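Local coordinates for glutathione S-transferase (Ceriporiopsis subvermispora, PDB 6J3E), which binds glutathione and, as a serine-type glutathione S-transferase, probably catalyses its transfer to electrophilic substrates, at residues Phe7-Gly12 / Lys26-Leu31; Leu31-Ile36 / Asp99-Ile104; Ile74-Thr79 / Ala90-Lys95; Ala110-Phe115 / Lys203-Asp208. All blocks are in the same frame, centred on the assembly; numbering follows the deposited sequence.

Interaction 1 (Phe7-Gly12 / Lys26-Leu31); sequences FYDIPG and KTRYTL. With EDO (1,2-ethanediol), chain D.
Phe-7 and Arg-28 carry this buried contact between strand 5-9 and helix 22-34, which runs roughly antiparallel to it. The ring of Phe-7, its CG anti to the backbone N (chi1 168°), points its rim at the helix. CE2 lies over the face of the Arg-28 guanidinium, 3.4 Å from NH2, while the two planes stand steeply tilted to each other, so the ring edge meets the flat cation. On the other side of CZ, CE1 touches CG2 of Thr-27 at 3.5 Å, and Leu-31 CD1 rests above one ring face. Arg-28 runs out extended, then turns at chi3 (-64°) to bring NH2 to Asp-9. The hydrogen bond within the resulting salt bridge is nearly straight (168°): NH2 donates in the guanidinium plane to the anti lone pair of Asp-9 OD2, at 2.9 Å. OD1 takes the backbone N of Ile-10 and a hydrogen bond with Thr-24 OG1, which holds the carboxylate at both ends. Lys-26 of the glutathione site hydrogen-bonds a 1,2-ethanediol, probably from the crystallisation liquor, through NZ. Strand 5-9, helix 22-34 and strand 38-42 form a beta-alpha-beta unit of the thioredoxin-like domain, in which Tyr-38 meets the Phe-7 ring and Thr-27 also packs on helix 86-96.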
# COMPACT_ATOMS: atom_id res chain seq x y z
N PHE A 7 17.19 -23.80 3.20
CA PHE A 7 16.06 -23.05 2.65
C PHE A 7 14.88 -24.00 2.53
O PHE A 7 14.93 -24.93 1.72
CB PHE A 7 16.41 -22.45 1.29
CG PHE A 7 15.23 -21.91 0.53
CD1 PHE A 7 14.34 -21.02 1.12
CD2 PHE A 7 15.03 -22.25 -0.80
CE1 PHE A 7 13.27 -20.51 0.39
CE2 PHE A 7 13.97 -21.75 -1.52
CZ PHE A 7 13.09 -20.87 -0.93
N TYR A 8 13.84 -23.76 3.31
CA TYR A 8 12.70 -24.67 3.37
C TYR A 8 11.61 -24.20 2.43
O TYR A 8 11.23 -23.02 2.43
CB TYR A 8 12.19 -24.79 4.81
CG TYR A 8 13.27 -25.35 5.74
CD1 TYR A 8 14.29 -24.53 6.22
CD2 TYR A 8 13.27 -26.69 6.11
CE1 TYR A 8 15.29 -25.04 7.06
CE2 TYR A 8 14.26 -27.20 6.95
CZ TYR A 8 15.27 -26.37 7.42
OH TYR A 8 16.24 -26.88 8.25
N ASP A 9 11.10 -25.14 1.63
CA ASP A 9 10.23 -24.85 0.50
C ASP A 9 9.22 -25.99 0.41
O ASP A 9 9.42 -27.07 0.96
CB ASP A 9 11.06 -24.71 -0.79
CG ASP A 9 10.33 -23.99 -1.92
OD1 ASP A 9 9.11 -23.70 -1.81
OD2 ASP A 9 10.98 -23.76 -2.95
N ILE A 10 8.11 -25.72 -0.28
CA ILE A 10 7.00 -26.65 -0.43
C ILE A 10 7.08 -27.25 -1.83
O ILE A 10 6.98 -26.50 -2.82
CB ILE A 10 5.65 -25.94 -0.25
CG1 ILE A 10 5.53 -25.33 1.15
CG2 ILE A 10 4.49 -26.87 -0.53
CD1 ILE A 10 4.33 -24.37 1.29
N PRO A 11 7.22 -28.57 -1.97
CA PRO A 11 7.30 -29.16 -3.31
C PRO A 11 5.94 -29.15 -4.02
O PRO A 11 4.89 -29.21 -3.39
CB PRO A 11 7.75 -30.59 -3.03
CG PRO A 11 7.08 -30.90 -1.71
CD PRO A 11 7.13 -29.60 -0.92
N GLY A 12 6.00 -29.08 -5.35
CA GLY A 12 4.79 -29.15 -6.15
C GLY A 12 5.11 -29.79 -7.48
O GLY A 12 6.28 -30.02 -7.82
N LYS A 26 9.73 -15.62 -3.68
CA LYS A 26 10.27 -14.34 -3.25
C LYS A 26 11.63 -14.56 -2.61
O LYS A 26 12.62 -13.91 -2.97
CB LYS A 26 9.31 -13.64 -2.29
CG LYS A 26 8.04 -13.10 -2.95
CD LYS A 26 7.22 -12.23 -1.98
CE LYS A 26 6.13 -13.02 -1.34
NZ LYS A 26 5.68 -12.50 -0.03
N THR A 27 11.72 -15.55 -1.72
CA THR A 27 12.99 -15.81 -1.02
C THR A 27 13.98 -16.55 -1.91
O THR A 27 15.19 -16.30 -1.83
CB THR A 27 12.71 -16.57 0.28
OG1 THR A 27 12.08 -15.67 1.19
CG2 THR A 27 14.00 -17.09 0.92
N ARG A 28 13.51 -17.45 -2.78
CA ARG A 28 14.41 -18.07 -3.74
C ARG A 28 15.01 -17.02 -4.67
O ARG A 28 16.23 -16.95 -4.85
CB ARG A 28 13.67 -19.16 -4.54
CG ARG A 28 14.58 -19.93 -5.50
CD ARG A 28 13.87 -21.08 -6.22
NE ARG A 28 13.41 -22.12 -5.31
CZ ARG A 28 14.18 -23.10 -4.81
NH1 ARG A 28 15.47 -23.17 -5.12
NH2 ARG A 28 13.65 -24.01 -4.00
N TYR A 29 14.16 -16.18 -5.28
CA TYR A 29 14.66 -15.08 -6.09
C TYR A 29 15.71 -14.28 -5.33
O TYR A 29 16.79 -13.99 -5.85
CB TYR A 29 13.51 -14.17 -6.53
CG TYR A 29 12.85 -14.52 -7.85
CD1 TYR A 29 13.61 -14.80 -8.99
CD2 TYR A 29 11.47 -14.54 -7.98
CE1 TYR A 29 13.01 -15.09 -10.21
CE2 TYR A 29 10.86 -14.84 -9.19
CZ TYR A 29 11.63 -15.11 -10.30
OH TYR A 29 11.00 -15.41 -11.51
N THR A 30 15.43 -13.96 -4.06
CA THR A 30 16.35 -13.11 -3.29
C THR A 30 17.70 -13.80 -3.08
O THR A 30 18.75 -13.17 -3.24
CB THR A 30 15.70 -12.71 -1.96
OG1 THR A 30 14.41 -12.12 -2.22
CG2 THR A 30 16.54 -11.68 -1.23
N LEU A 31 17.69 -15.10 -2.74
CA LEU A 31 18.96 -15.82 -2.56
C LEU A 31 19.72 -15.97 -3.88
O LEU A 31 20.95 -15.93 -3.89
CB LEU A 31 18.70 -17.18 -1.92
CG LEU A 31 18.23 -17.20 -0.46
CD1 LEU A 31 17.61 -18.54 -0.16
CD2 LEU A 31 19.37 -16.93 0.50
C1 EDO D . 5.70 -15.76 4.38
O1 EDO D . 4.35 -16.26 4.22
C2 EDO D . 5.83 -14.44 3.63
O2 EDO D . 6.18 -14.71 2.28

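Interaction 2 (Leu31-Ile36 / Asp99-Ile104); sequences LNFKGI and DTPVVI
A Schellman motif ends helix 22-34 of the thioredoxin-like domain, with Gly-35 as its C-prime residue, and against this end lies the linker that leads from helix 86-96 to helix 109-136 of the all-helical domain. Ile-36 N donates to Leu-31 O, and Gly-35, at positive phi (82°), turns the chain out of the helix. Lys-34 is the most deeply engaged residue. Its chain runs extended across the Thr-100 side chain at about a right angle and bends only at chi4 (-69°), which sets NZ 2.9 Å from Pro-101 O, above the carbonyl plane. A weak second bond goes to Thr-100 OG1, whose better partner is Tyr-97 O. The strongest grip on the ammonium is the salt bridge to Asp-94 of helix 86-96, so the charge is held by carboxylate and carbonyl, with the hydroxyl a weak third. Beside this polar centre Phe-33, CG anti to its backbone N (chi1 170°), is swung onto the linker, and Tyr-250 meets its ring edge-to-face. Val-103 CG1 slides past the ring 3.9 Å from CD2, and the more exposed Pro-101 brings its CB to 3.3 Å from Phe-33 CE2.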
# COMPACT_ATOMS: atom_id res chain seq x y z
N LEU A 31 17.69 -15.10 -2.74
CA LEU A 31 18.96 -15.82 -2.56
C LEU A 31 19.72 -15.97 -3.88
O LEU A 31 20.95 -15.93 -3.89
CB LEU A 31 18.70 -17.18 -1.92
CG LEU A 31 18.23 -17.20 -0.46
CD1 LEU A 31 17.61 -18.54 -0.16
CD2 LEU A 31 19.37 -16.93 0.50
N ASN A 32 19.00 -16.13 -5.00
CA ASN A 32 19.65 -16.21 -6.31
C ASN A 32 20.24 -14.86 -6.72
O ASN A 32 21.36 -14.80 -7.25
CB ASN A 32 18.65 -16.71 -7.36
CG ASN A 32 18.27 -18.18 -7.17
OD1 ASN A 32 18.85 -18.88 -6.33
ND2 ASN A 32 17.32 -18.65 -7.97
N PHE A 33 19.51 -13.77 -6.49
CA PHE A 33 19.99 -12.46 -6.91
C PHE A 33 21.11 -11.96 -6.02
O PHE A 33 22.03 -11.28 -6.49
CB PHE A 33 18.84 -11.45 -6.91
CG PHE A 33 19.27 -10.02 -7.10
CD1 PHE A 33 19.48 -9.50 -8.37
CD2 PHE A 33 19.45 -9.20 -6.00
CE1 PHE A 33 19.86 -8.19 -8.56
CE2 PHE A 33 19.84 -7.89 -6.16
CZ PHE A 33 20.05 -7.38 -7.45
N LYS A 34 21.04 -12.27 -4.72
CA LYS A 34 22.15 -11.92 -3.83
C LYS A 34 23.35 -12.82 -4.03
O LYS A 34 24.47 -12.44 -3.66
CB LYS A 34 21.71 -11.96 -2.37
CG LYS A 34 20.93 -10.74 -1.91
CD LYS A 34 20.59 -10.85 -0.44
CE LYS A 34 20.10 -9.52 0.11
NZ LYS A 34 21.18 -8.49 0.17
N GLY A 35 23.15 -14.00 -4.62
CA GLY A 35 24.24 -14.90 -4.90
C GLY A 35 24.68 -15.74 -3.73
O GLY A 35 25.82 -16.20 -3.71
N ILE A 36 23.80 -15.97 -2.75
CA ILE A 36 24.14 -16.74 -1.55
C ILE A 36 23.85 -18.22 -1.81
O ILE A 36 22.76 -18.57 -2.29
CB ILE A 36 23.37 -16.22 -0.32
CG1 ILE A 36 23.59 -14.71 -0.19
CG2 ILE A 36 23.85 -16.92 0.94
CD1 ILE A 36 22.72 -14.04 0.85
N ASP A 99 27.94 -7.35 1.66
CA ASP A 99 28.67 -7.21 0.41
C ASP A 99 27.93 -7.79 -0.79
O ASP A 99 28.48 -7.76 -1.90
CB ASP A 99 30.06 -7.85 0.54
CG ASP A 99 30.97 -7.12 1.53
OD1 ASP A 99 30.93 -5.87 1.57
OD2 ASP A 99 31.71 -7.79 2.27
N THR A 100 26.69 -8.30 -0.60
CA THR A 100 25.84 -8.73 -1.70
C THR A 100 24.92 -7.60 -2.13
O THR A 100 24.72 -6.63 -1.38
CB THR A 100 25.01 -9.96 -1.30
OG1 THR A 100 24.32 -9.69 -0.07
CG2 THR A 100 25.88 -11.18 -1.15
N PRO A 101 24.32 -7.68 -3.32
CA PRO A 101 23.43 -6.59 -3.78
C PRO A 101 22.28 -6.36 -2.80
O PRO A 101 21.51 -7.27 -2.49
CB PRO A 101 22.92 -7.10 -5.13
CG PRO A 101 23.95 -8.08 -5.59
CD PRO A 101 24.48 -8.73 -4.34
N VAL A 102 22.17 -5.12 -2.31
CA VAL A 102 21.11 -4.75 -1.38
C VAL A 102 19.76 -4.80 -2.08
O VAL A 102 19.61 -4.35 -3.22
CB VAL A 102 21.38 -3.35 -0.82
CG1 VAL A 102 20.16 -2.81 -0.10
CG2 VAL A 102 22.59 -3.38 0.12
N VAL A 103 18.75 -5.36 -1.39
CA VAL A 103 17.39 -5.37 -1.93
C VAL A 103 16.44 -4.43 -1.19
O VAL A 103 15.43 -4.02 -1.77
CB VAL A 103 16.79 -6.79 -2.00
CG1 VAL A 103 17.64 -7.68 -2.90
CG2 VAL A 103 16.60 -7.38 -0.63
N ILE A 104 16.73 -4.05 0.05
CA ILE A 104 15.89 -3.05 0.71
C ILE A 104 16.77 -1.92 1.22
O ILE A 104 17.06 -1.86 2.42
CB ILE A 104 15.07 -3.66 1.87
CG1 ILE A 104 14.20 -4.82 1.35
CG2 ILE A 104 14.21 -2.59 2.56
CD1 ILE A 104 13.25 -5.38 2.39

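Interaction 3 (Ile74-Thr79 / Ala90-Lys95); sequences IHDPST and ARYLDK
Tyr-92 and Asp-76 both hold CG anti to the backbone N (chi1 167° and -171°), and this extends the phenol from helix 86-96 and the carboxylate from strand 73-76 until they meet. Ile-74 sets CG1 in the crowded place between backbone N and carbonyl carbon (chi1 61°), which places CD1 against Tyr-92 and Leu-93. Strand and helix run nearly parallel, with segment axes 11.2 Å apart, and long side chains bridge the gap. Tyr-92 OH donates to Asp-76 OD2 at 2.5 Å; the oxygen lies at the ring edge, in the plane of the phenol, while the carboxylate plane stands almost perpendicular to the ring. The hydroxyl is modelled very close to Thr-79, so its position, and with it the short distance, is less certain. Nearer the helix backbone the contact is apolar: Ile-74 CD1 lies 4.1 Å from Tyr-92 CD2 and meets Leu-93 CD2 tip to tip at 4.0 Å. Asp-76 also opens a beta turn, its carbonyl O accepting from Thr-79 N at 2.8 Å, with OD1 taking a weak bond from Ser-78 N in the manner of an Asx turn. Ile-83 of strand 81-84 touches both Ile-74 and Tyr-92, so the helix packs on two neighbouring strands of the sheet of the thioredoxin-like domain. Because OD2 is also hydrogen-bonded to Tyr-97 OH, two phenols converge on one buried carboxylate oxygen, an arrangement that would probably favour the ionised form of Asp-76 and spread its charge over two hydroxyls.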
# COMPACT_ATOMS: atom_id res chain seq x y z
N ILE A 74 14.39 -19.78 6.39
CA ILE A 74 15.79 -20.15 6.20
C ILE A 74 16.45 -20.35 7.56
O ILE A 74 16.11 -19.67 8.54
CB ILE A 74 16.59 -19.13 5.36
CG1 ILE A 74 16.61 -17.76 6.04
CG2 ILE A 74 16.06 -19.07 3.94
CD1 ILE A 74 17.66 -16.84 5.47
N HIS A 75 17.38 -21.30 7.62
CA HIS A 75 18.30 -21.42 8.75
C HIS A 75 19.72 -21.24 8.25
O HIS A 75 20.16 -21.92 7.31
CB HIS A 75 18.19 -22.76 9.48
CG HIS A 75 19.23 -22.92 10.54
ND1 HIS A 75 19.21 -22.20 11.71
CD2 HIS A 75 20.36 -23.66 10.57
CE1 HIS A 75 20.27 -22.51 12.43
NE2 HIS A 75 20.98 -23.40 11.77
N ASP A 76 20.44 -20.32 8.90
CA ASP A 76 21.79 -19.92 8.52
C ASP A 76 22.76 -20.48 9.55
O ASP A 76 22.95 -19.88 10.61
CB ASP A 76 21.90 -18.39 8.45
CG ASP A 76 23.22 -17.93 7.86
OD1 ASP A 76 24.01 -18.80 7.43
OD2 ASP A 76 23.47 -16.70 7.80
N PRO A 77 23.36 -21.65 9.30
CA PRO A 77 24.28 -22.22 10.30
C PRO A 77 25.47 -21.31 10.57
O PRO A 77 25.99 -21.30 11.69
CB PRO A 77 24.68 -23.56 9.67
CG PRO A 77 24.52 -23.36 8.21
CD PRO A 77 23.35 -22.43 8.05
N SER A 78 25.89 -20.52 9.57
CA SER A 78 26.92 -19.51 9.80
C SER A 78 26.58 -18.60 10.97
O SER A 78 27.48 -18.04 11.61
CB SER A 78 27.11 -18.67 8.53
OG SER A 78 26.79 -17.32 8.80
N THR A 79 25.30 -18.45 11.29
CA THR A 79 24.88 -17.55 12.34
C THR A 79 24.05 -18.21 13.42
O THR A 79 23.90 -17.62 14.50
CB THR A 79 24.08 -16.38 11.76
OG1 THR A 79 23.98 -15.35 12.73
CG2 THR A 79 22.71 -16.84 11.41
N ALA A 90 14.57 -11.15 3.57
CA ALA A 90 15.28 -10.21 2.72
C ALA A 90 16.09 -9.25 3.57
O ALA A 90 17.26 -8.99 3.28
CB ALA A 90 14.29 -9.46 1.82
N ARG A 91 15.48 -8.74 4.65
CA ARG A 91 16.20 -7.79 5.50
C ARG A 91 17.36 -8.47 6.19
O ARG A 91 18.45 -7.88 6.30
CB ARG A 91 15.27 -7.16 6.53
CG ARG A 91 14.17 -6.32 5.90
CD ARG A 91 13.26 -5.70 6.93
NE ARG A 91 12.45 -4.64 6.36
CZ ARG A 91 11.35 -4.87 5.67
NH1 ARG A 91 10.66 -3.83 5.19
NH2 ARG A 91 10.91 -6.12 5.43
N TYR A 92 17.14 -9.69 6.68
CA TYR A 92 18.23 -10.43 7.30
C TYR A 92 19.36 -10.65 6.32
O TYR A 92 20.53 -10.49 6.66
CB TYR A 92 17.72 -11.76 7.83
CG TYR A 92 18.85 -12.67 8.20
CD1 TYR A 92 19.43 -12.61 9.47
CD2 TYR A 92 19.37 -13.57 7.26
CE1 TYR A 92 20.47 -13.44 9.81
CE2 TYR A 92 20.42 -14.40 7.59
CZ TYR A 92 20.96 -14.33 8.86
OH TYR A 92 22.00 -15.16 9.18
N LEU A 93 19.03 -11.04 5.09
CA LEU A 93 20.08 -11.26 4.10
C LEU A 93 20.84 -9.96 3.79
O LEU A 93 22.07 -9.98 3.63
CB LEU A 93 19.47 -11.86 2.84
CG LEU A 93 18.88 -13.24 3.09
CD1 LEU A 93 18.31 -13.83 1.82
CD2 LEU A 93 19.95 -14.14 3.70
N ASP A 94 20.12 -8.83 3.69
CA ASP A 94 20.77 -7.52 3.54
C ASP A 94 21.78 -7.29 4.65
O ASP A 94 22.92 -6.88 4.41
CB ASP A 94 19.74 -6.38 3.56
CG ASP A 94 19.20 -6.00 2.17
OD1 ASP A 94 19.55 -6.65 1.16
OD2 ASP A 94 18.39 -5.03 2.12
N LYS A 95 21.37 -7.54 5.89
CA LYS A 95 22.12 -7.12 7.06
C LYS A 95 23.23 -8.11 7.41
O LYS A 95 24.25 -7.72 7.98
CB LYS A 95 21.16 -6.92 8.23
CG LYS A 95 21.72 -7.27 9.60
CD LYS A 95 20.63 -7.79 10.52
CE LYS A 95 21.22 -8.49 11.74
NZ LYS A 95 20.20 -9.31 12.46

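Interaction 4 (Ala110-Phe115 / Lys203-Asp208); sequences ALHAAF and KVSYAD
The N-terminus of helix 206-222, with Ser-205 at the N-cap, fits against helix 109-136 inside the all-helical domain of the glutathione S-transferase fold. Asp-208, three residues on, takes the N-H of Ser-205 on OD2 at 2.6 Å, which is the reciprocal half of a capping box. The packing is tight around Ala-207. Its CB sits over the face of the Phe-115 ring in a CH-pi contact, 3.9 Å from the ring centroid and 17° off the normal, and it also touches His-112 NE2. The imidazole comes in edge-on, pointing NE2 into the first turn with Ser-205 CB and Ala-207 N close to the ring plane. Its other nitrogen, ND1, is hydrogen-bonded to Thr-108 O, which suggests that ND1 carries the proton and NE2 is left to accept. The segment loosens toward its start, where Lys-203 is exposed and makes no contact with residues 110-115. Ala-113 and Ala-114, on another side of that helix, pack on Trp-188 of the second subunit. Tyr-206 sends its hydroxyl to Ser-86 of the glutathione site, while Ala-207 N gives His-112 NE2 a weak, bent hydrogen bond of 3.1 Å (125°).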
# COMPACT_ATOMS: atom_id res chain seq x y z
N ALA A 110 10.70 1.55 5.26
CA ALA A 110 9.30 1.76 5.62
C ALA A 110 8.40 1.80 4.39
O ALA A 110 7.30 1.25 4.40
CB ALA A 110 9.18 3.03 6.46
N LEU A 111 8.87 2.40 3.30
CA LEU A 111 8.10 2.41 2.06
C LEU A 111 7.90 1.01 1.51
O LEU A 111 6.83 0.70 0.96
CB LEU A 111 8.77 3.30 1.02
CG LEU A 111 8.48 4.77 1.25
CD1 LEU A 111 9.38 5.64 0.36
CD2 LEU A 111 7.03 5.03 0.94
N HIS A 112 8.92 0.15 1.64
CA HIS A 112 8.76 -1.25 1.24
C HIS A 112 7.68 -1.93 2.07
O HIS A 112 6.82 -2.64 1.53
CB HIS A 112 10.08 -2.01 1.40
CG HIS A 112 10.86 -2.14 0.12
ND1 HIS A 112 11.82 -1.23 -0.26
CD2 HIS A 112 10.83 -3.09 -0.85
CE1 HIS A 112 12.34 -1.60 -1.42
NE2 HIS A 112 11.76 -2.73 -1.79
N ALA A 113 7.72 -1.74 3.38
CA ALA A 113 6.70 -2.35 4.23
C ALA A 113 5.32 -1.87 3.84
O ALA A 113 4.35 -2.65 3.87
CB ALA A 113 6.97 -2.05 5.70
N ALA A 114 5.20 -0.59 3.47
CA ALA A 114 3.93 -0.09 2.98
C ALA A 114 3.60 -0.71 1.63
O ALA A 114 2.44 -1.05 1.36
CB ALA A 114 3.96 1.43 2.89
N PHE A 115 4.60 -0.88 0.77
CA PHE A 115 4.33 -1.51 -0.51
C PHE A 115 3.78 -2.91 -0.32
O PHE A 115 2.83 -3.32 -0.99
CB PHE A 115 5.59 -1.53 -1.37
CG PHE A 115 5.53 -2.50 -2.51
CD1 PHE A 115 4.97 -2.13 -3.73
CD2 PHE A 115 6.02 -3.81 -2.38
CE1 PHE A 115 4.91 -3.03 -4.79
CE2 PHE A 115 5.97 -4.71 -3.44
CZ PHE A 115 5.40 -4.32 -4.64
N LYS A 203 17.93 0.13 -10.28
CA LYS A 203 18.41 -0.91 -9.38
C LYS A 203 17.27 -1.83 -8.96
O LYS A 203 16.14 -1.38 -8.74
CB LYS A 203 19.06 -0.29 -8.15
CG LYS A 203 20.21 0.65 -8.46
CD LYS A 203 20.08 1.98 -7.70
CE LYS A 203 19.96 1.77 -6.19
NZ LYS A 203 19.78 3.07 -5.47
N VAL A 204 17.57 -3.12 -8.83
CA VAL A 204 16.62 -4.10 -8.32
C VAL A 204 16.40 -3.88 -6.82
O VAL A 204 17.34 -3.60 -6.07
CB VAL A 204 17.12 -5.52 -8.59
CG1 VAL A 204 16.46 -6.52 -7.66
CG2 VAL A 204 16.87 -5.87 -10.02
N SER A 205 15.15 -4.02 -6.39
CA SER A 205 14.79 -3.90 -4.99
C SER A 205 13.91 -5.09 -4.62
O SER A 205 13.45 -5.83 -5.49
CB SER A 205 14.05 -2.59 -4.74
OG SER A 205 12.95 -2.50 -5.63
N TYR A 206 13.66 -5.26 -3.32
CA TYR A 206 12.78 -6.35 -2.91
C TYR A 206 11.37 -6.17 -3.45
O TYR A 206 10.65 -7.16 -3.59
CB TYR A 206 12.74 -6.51 -1.37
CG TYR A 206 11.81 -7.62 -0.86
CD1 TYR A 206 12.15 -8.97 -0.98
CD2 TYR A 206 10.60 -7.31 -0.26
CE1 TYR A 206 11.28 -9.98 -0.51
CE2 TYR A 206 9.72 -8.32 0.19
CZ TYR A 206 10.07 -9.64 0.07
OH TYR A 206 9.20 -10.61 0.51
N ALA A 207 10.98 -4.94 -3.80
CA ALA A 207 9.63 -4.73 -4.32
C ALA A 207 9.46 -5.37 -5.69
O ALA A 207 8.40 -5.91 -6.00
CB ALA A 207 9.30 -3.23 -4.36
N ASP A 208 10.51 -5.29 -6.51
CA ASP A 208 10.54 -6.00 -7.78
C ASP A 208 10.49 -7.49 -7.57
O ASP A 208 9.80 -8.21 -8.30
CB ASP A 208 11.82 -5.63 -8.55
CG ASP A 208 12.11 -4.14 -8.54
OD1 ASP A 208 11.20 -3.34 -8.84
OD2 ASP A 208 13.26 -3.78 -8.20

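In the fold
Interactions 1, 3 and 4 are buried, whereas interaction 2 lies partly at the surface, with exposed linker residues at its margin. Interactions 1 and 3 set helices 22-34 and 86-96 on adjacent strands of one sheet and merge through Leu-31 and Leu-93; each pairs apolar packing with a buried aspartate, answered by arginine in one and by tyrosine hydroxyls in the other. Interaction 2 shares helix 22-34 with interaction 1 and reaches helix 86-96 of interaction 3 through a charge pair. Interaction 4 holds two helices of the other domain through rings, methyl and helix N-terminus, and Tyr-206 N reaches Val-103 O of interaction 2, joining this domain to the linker.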